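Local coordinates for IMC sub-compartment protein ISP3 (Toxoplasma gondii, PDB 4CHJ) that is an inner-membrane-complex sub-compartment protein with a pleckstrin homology fold, from a family critical for replication of the parasite, at residues V30-E33 and A34-W38; M39-E43 and A44-M48. All coordinates share one frame; numbering follows the deposited sequence.

Both contacts are local and follow one another along helix 32-44, contact 1 at its N-terminal end and contact 2 where its C-terminal end runs into strand 46-51; their centres lie about 13 Å apart. Contact 1 is a surface contact, held by a serine cap, backbone bonds of the first turn and a weak lysine-aspartate bridge. Contact 2 is partly buried: a tyrosine ring has the first strand residue over one face and hydrogen-bonds to the strand backbone, and an arginine-aspartate bridge flanks it. The helix thus starts in mostly exposed polar groups and ends against the seven-stranded antiparallel sheet, while Trp38 of the first contact meets the Tyr42 ring of the second.

Contact 1 of 2, residues V30-E33 and A34-W38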
loop_
_atom_site.group_PDB
_atom_site.type_symbol
_atom_site.label_atom_id
_atom_site.label_comp_id
_atom_site.label_asym_id
_atom_site.label_seq_id
_atom_site.Cartn_x
_atom_site.Cartn_y
_atom_site.Cartn_z
ATOM N N VAL A 30 -1.996 14.448 -4.027
ATOM C CA VAL A 30 -2.190 14.556 -2.612
ATOM C C VAL A 30 -1.240 15.613 -2.072
ATOM O O VAL A 30 -0.105 15.750 -2.555
ATOM C CB VAL A 30 -1.984 13.202 -1.904
ATOM C CG1 VAL A 30 -0.501 12.851 -1.799
ATOM C CG2 VAL A 30 -2.632 13.229 -0.529
ATOM N N SER A 31 -1.718 16.371 -1.086
ATOM C CA SER A 31 -0.945 17.448 -0.510
ATOM C C SER A 31 0.256 16.864 0.208
ATOM O O SER A 31 0.212 15.721 0.707
ATOM C CB SER A 31 -1.780 18.230 0.477
ATOM O OG SER A 31 -1.641 17.659 1.762
ATOM N N LYS A 32 1.319 17.657 0.264
ATOM C CA LYS A 32 2.520 17.336 1.012
ATOM C C LYS A 32 2.222 17.247 2.500
ATOM O O LYS A 32 2.774 16.416 3.198
ATOM C CB LYS A 32 3.604 18.374 0.752
ATOM C CG LYS A 32 4.995 17.957 1.195
ATOM C CD LYS A 32 5.365 18.606 2.515
ATOM C CE LYS A 32 6.853 18.874 2.612
ATOM N NZ LYS A 32 7.202 19.615 3.853
ATOM N N GLU A 33 1.366 18.131 2.988
ATOM C CA GLU A 33 0.992 18.102 4.392
ATOM C C GLU A 33 0.278 16.811 4.726
ATOM O O GLU A 33 0.506 16.224 5.777
ATOM C CB GLU A 33 0.090 19.282 4.741
ATOM C CG GLU A 33 0.812 20.614 4.819
ATOM C CD GLU A 33 1.737 20.716 6.013
ATOM O OE1 GLU A 33 2.917 20.341 5.887
ATOM O OE2 GLU A 33 1.285 21.184 7.076
ATOM N N ALA A 34 -0.602 16.383 3.832
ATOM C CA ALA A 34 -1.313 15.137 4.031
ATOM C C ALA A 34 -0.365 13.957 4.033
ATOM O O ALA A 34 -0.440 13.112 4.910
ATOM C CB ALA A 34 -2.370 14.962 2.961
ATOM N N PHE A 35 0.562 13.928 3.084
ATOM C CA PHE A 35 1.586 12.869 3.055
ATOM C C PHE A 35 2.425 12.840 4.327
ATOM O O PHE A 35 2.726 11.755 4.864
ATOM C CB PHE A 35 2.509 12.978 1.820
ATOM C CG PHE A 35 3.489 11.844 1.714
ATOM C CD1 PHE A 35 3.102 10.628 1.184
ATOM C CD2 PHE A 35 4.744 11.950 2.267
ATOM C CE1 PHE A 35 3.968 9.554 1.161
ATOM C CE2 PHE A 35 5.622 10.884 2.230
ATOM C CZ PHE A 35 5.231 9.684 1.683
ATOM N N ASP A 36 2.829 14.025 4.794
ATOM C CA ASP A 36 3.709 14.138 5.965
ATOM C C ASP A 36 3.023 13.610 7.218
ATOM O O ASP A 36 3.653 12.939 8.057
ATOM C CB ASP A 36 4.105 15.604 6.197
ATOM C CG ASP A 36 5.127 16.103 5.207
ATOM O OD1 ASP A 36 5.744 15.281 4.498
ATOM O OD2 ASP A 36 5.316 17.337 5.147
ATOM N N ASN A 37 1.742 13.957 7.365
ATOM C CA ASN A 37 0.899 13.370 8.418
ATOM C C ASN A 37 0.758 11.825 8.284
ATOM O O ASN A 37 1.076 11.076 9.206
ATOM C CB ASN A 37 -0.487 14.009 8.398
ATOM C CG ASN A 37 -1.397 13.446 9.481
ATOM O OD1 ASN A 37 -1.087 13.532 10.672
ATOM N ND2 ASN A 37 -2.514 12.840 9.071
ATOM N N TRP A 38 0.274 11.372 7.132
ATOM C CA TRP A 38 0.274 9.964 6.826
ATOM C C TRP A 38 1.614 9.333 7.267
ATOM O O TRP A 38 1.643 8.414 8.108
ATOM C CB TRP A 38 0.007 9.744 5.331
ATOM C CG TRP A 38 -0.184 8.315 5.001
ATOM C CD1 TRP A 38 -1.330 7.589 5.132
ATOM C CD2 TRP A 38 0.817 7.415 4.585
ATOM N NE1 TRP A 38 -1.105 6.288 4.803
ATOM C CE2 TRP A 38 0.215 6.149 4.468
ATOM C CE3 TRP A 38 2.171 7.552 4.277
ATOM C CZ2 TRP A 38 0.919 5.028 4.040
ATOM C CZ3 TRP A 38 2.869 6.443 3.867
ATOM C CH2 TRP A 38 2.242 5.190 3.753
#
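Ser31 OG accepts the backbone N-H of Ala34 at 2.6 Å from Ala34 N, with an N-H...O angle of 159°. This is an N-cap: Ser31 stands just before helix 32-44, which comes before the seven-stranded sheet of this pleckstrin homology fold, and its hydroxyl takes up an amide of the first turn, as an N-cap side chain does. The side chain is turned so that OG sits between the backbone N and the carbonyl carbon (chi1 90°), which swings the oxygen over the first turn and close beside the Ala34 methyl. The main chain then takes over, with Phe35 N bonded to Ser31 O at 3.0 Å, Asp36 N to Lys32 O at 2.9 Å and Asn37 N to Glu33 O at 3.0 Å. On the outer side of this turn the bent Lys32 chain passes alongside Asp36 OD2, its NZ only weakly bridged at 3.2 Å; the still closer approach of its CD makes the exact placement doubtful. Glu33 brings a second negative charge near, its OE1 3.9 Å from Asp36 OD2 and the two carboxylate planes nearly perpendicular; the lysine may partly offset that repulsion. Facing the body of the domain, the Phe35 side chain touches Phe140 of helix 131-149, and Val30 touches Cys136 there. Within the turn, Val30 CG2 meets Ala34 CB at 3.9 Å.

Contact 2 of 2, residues M39-E43 and A44-M48; sequences MNRYE and AGDTM
Tyr42 and Asp46 meet over the tyrosine ring: Asp46 CB lies above one face, 3.6 Å from the Tyr42 ring centroid, a CH-pi contact. At the far end of the ring Tyr42 OH donates to Thr47 O at 2.8 Å, approaching from above the carbonyl plane. The ring reaches the strand because chi1 of -78° puts Tyr42 CG beside the backbone N and opposite the carbonyl carbon. Met48 adds an apolar touch, its CG 4.2 Å from Tyr42 CE1. Alongside, Arg41 NH1 forms a salt bridge of 2.9 Å with Asp46 OD2, which lies close to the guanidinium plane, whereas the carboxylate itself is turned 85° to that plane. The other oxygen, Asp46 OD1, weakly accepts from Thr47 N of its own strand, so each oxygen has a partner. These groups span the turn by which helix 32-44 passes into strand 46-51, the first in sequence of the seven-stranded pleckstrin homology sheet, whose C-terminal helix is 131-149; the axes of 39-43 and 46-48 lie at 93°. Ala44 N still bonds to Asn40 O at 3.1 Å, and Gly45, with positive phi, ends the helix; its N makes a weak bond to Tyr42 O. Further out, Arg41 NH2 bridges to Asp133 of helix 131-149, giving the guanidinium a second carboxylate partner. Tyr42 packs on Leu62 of strand 57-65, and the backbones of Asp46 and Met48 pair with Leu62 and Cys60 in that strand.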
loop_
_atom_site.group_PDB
_atom_site.type_symbol
_atom_site.label_atom_id
_atom_site.label_comp_id
_atom_site.label_asym_id
_atom_site.label_seq_id
_atom_site.Cartn_x
_atom_site.Cartn_y
_atom_site.Cartn_z
ATOM N N MET A 39 2.720 9.880 6.789
ATOM C CA MET A 39 4.019 9.267 7.026
ATOM C C MET A 39 4.357 9.164 8.509
ATOM O O MET A 39 4.933 8.177 8.949
ATOM C CB MET A 39 5.111 10.044 6.299
ATOM C CG MET A 39 6.459 9.349 6.300
ATOM S SD MET A 39 6.485 7.897 5.238
ATOM C CE MET A 39 7.985 7.110 5.808
ATOM N N ASN A 40 4.007 10.188 9.274
ATOM C CA ASN A 40 4.282 10.207 10.713
ATOM C C ASN A 40 3.504 9.167 11.464
ATOM O O ASN A 40 4.063 8.443 12.280
ATOM C CB ASN A 40 3.959 11.580 11.307
ATOM C CG ASN A 40 5.115 12.550 11.168
ATOM O OD1 ASN A 40 6.282 12.190 11.415
ATOM N ND2 ASN A 40 4.815 13.775 10.735
ATOM N N ARG A 41 2.200 9.120 11.207
ATOM C CA ARG A 41 1.333 8.070 11.754
ATOM C C ARG A 41 1.814 6.640 11.550
ATOM O O ARG A 41 1.846 5.841 12.503
ATOM C CB ARG A 41 -0.057 8.207 11.183
ATOM C CG ARG A 41 -0.806 9.318 11.852
ATOM C CD ARG A 41 -2.273 9.242 11.567
ATOM N NE ARG A 41 -2.568 9.752 10.237
ATOM C CZ ARG A 41 -3.199 9.066 9.292
ATOM N NH1 ARG A 41 -3.602 7.816 9.513
ATOM N NH2 ARG A 41 -3.459 9.649 8.132
ATOM N N TYR A 42 2.183 6.304 10.320
ATOM C CA TYR A 42 2.506 4.903 9.992
ATOM C C TYR A 42 3.941 4.532 10.339
ATOM O O TYR A 42 4.242 3.360 10.598
ATOM C CB TYR A 42 2.162 4.599 8.527
ATOM C CG TYR A 42 0.662 4.379 8.365
ATOM C CD1 TYR A 42 0.073 3.173 8.760
ATOM C CD2 TYR A 42 -0.179 5.414 7.955
ATOM C CE1 TYR A 42 -1.300 2.987 8.690
ATOM C CE2 TYR A 42 -1.559 5.231 7.876
ATOM C CZ TYR A 42 -2.111 4.015 8.251
ATOM O OH TYR A 42 -3.468 3.829 8.170
ATOM N N GLU A 43 4.819 5.531 10.400
ATOM C CA GLU A 43 6.134 5.344 11.018
ATOM C C GLU A 43 5.968 5.017 12.502
ATOM O O GLU A 43 6.700 4.185 13.055
ATOM C CB GLU A 43 6.999 6.596 10.840
ATOM C CG GLU A 43 7.689 6.670 9.483
ATOM C CD GLU A 43 8.524 7.937 9.286
ATOM O OE1 GLU A 43 8.213 8.979 9.915
ATOM O OE2 GLU A 43 9.482 7.890 8.473
ATOM N N ALA A 44 4.974 5.649 13.130
ATOM C CA ALA A 44 4.590 5.312 14.503
ATOM C C ALA A 44 3.908 3.946 14.572
ATOM O O ALA A 44 3.980 3.255 15.584
ATOM C CB ALA A 44 3.662 6.386 15.071
ATOM N N GLY A 45 3.242 3.563 13.495
ATOM C CA GLY A 45 2.393 2.391 13.526
ATOM C C GLY A 45 0.952 2.815 13.568
ATOM O O GLY A 45 0.518 3.493 14.491
ATOM N N ASP A 46 0.202 2.458 12.540
ATOM C CA ASP A 46 -1.212 2.813 12.507
ATOM C C ASP A 46 -2.004 1.741 11.747
ATOM O O ASP A 46 -1.425 0.860 11.104
ATOM C CB ASP A 46 -1.397 4.216 11.900
ATOM C CG ASP A 46 -2.784 4.792 12.145
ATOM O OD1 ASP A 46 -3.439 4.393 13.131
ATOM O OD2 ASP A 46 -3.230 5.633 11.335
ATOM N N THR A 47 -3.324 1.811 11.885
ATOM C CA THR A 47 -4.225 0.721 11.580
ATOM C C THR A 47 -4.639 0.781 10.104
ATOM O O THR A 47 -4.836 1.877 9.553
ATOM C CB THR A 47 -5.474 0.795 12.499
ATOM O OG1 THR A 47 -5.191 0.151 13.752
ATOM C CG2 THR A 47 -6.677 0.129 11.861
ATOM N N MET A 48 -4.680 -0.394 9.457
ATOM C CA MET A 48 -5.296 -0.568 8.137
ATOM C C MET A 48 -5.845 -2.000 8.015
ATOM O O MET A 48 -5.894 -2.738 9.008
ATOM C CB MET A 48 -4.278 -0.283 7.040
ATOM C CG MET A 48 -2.861 -0.679 7.420
ATOM S SD MET A 48 -2.659 -2.470 7.543
ATOM C CE MET A 48 -2.895 -2.909 5.816
#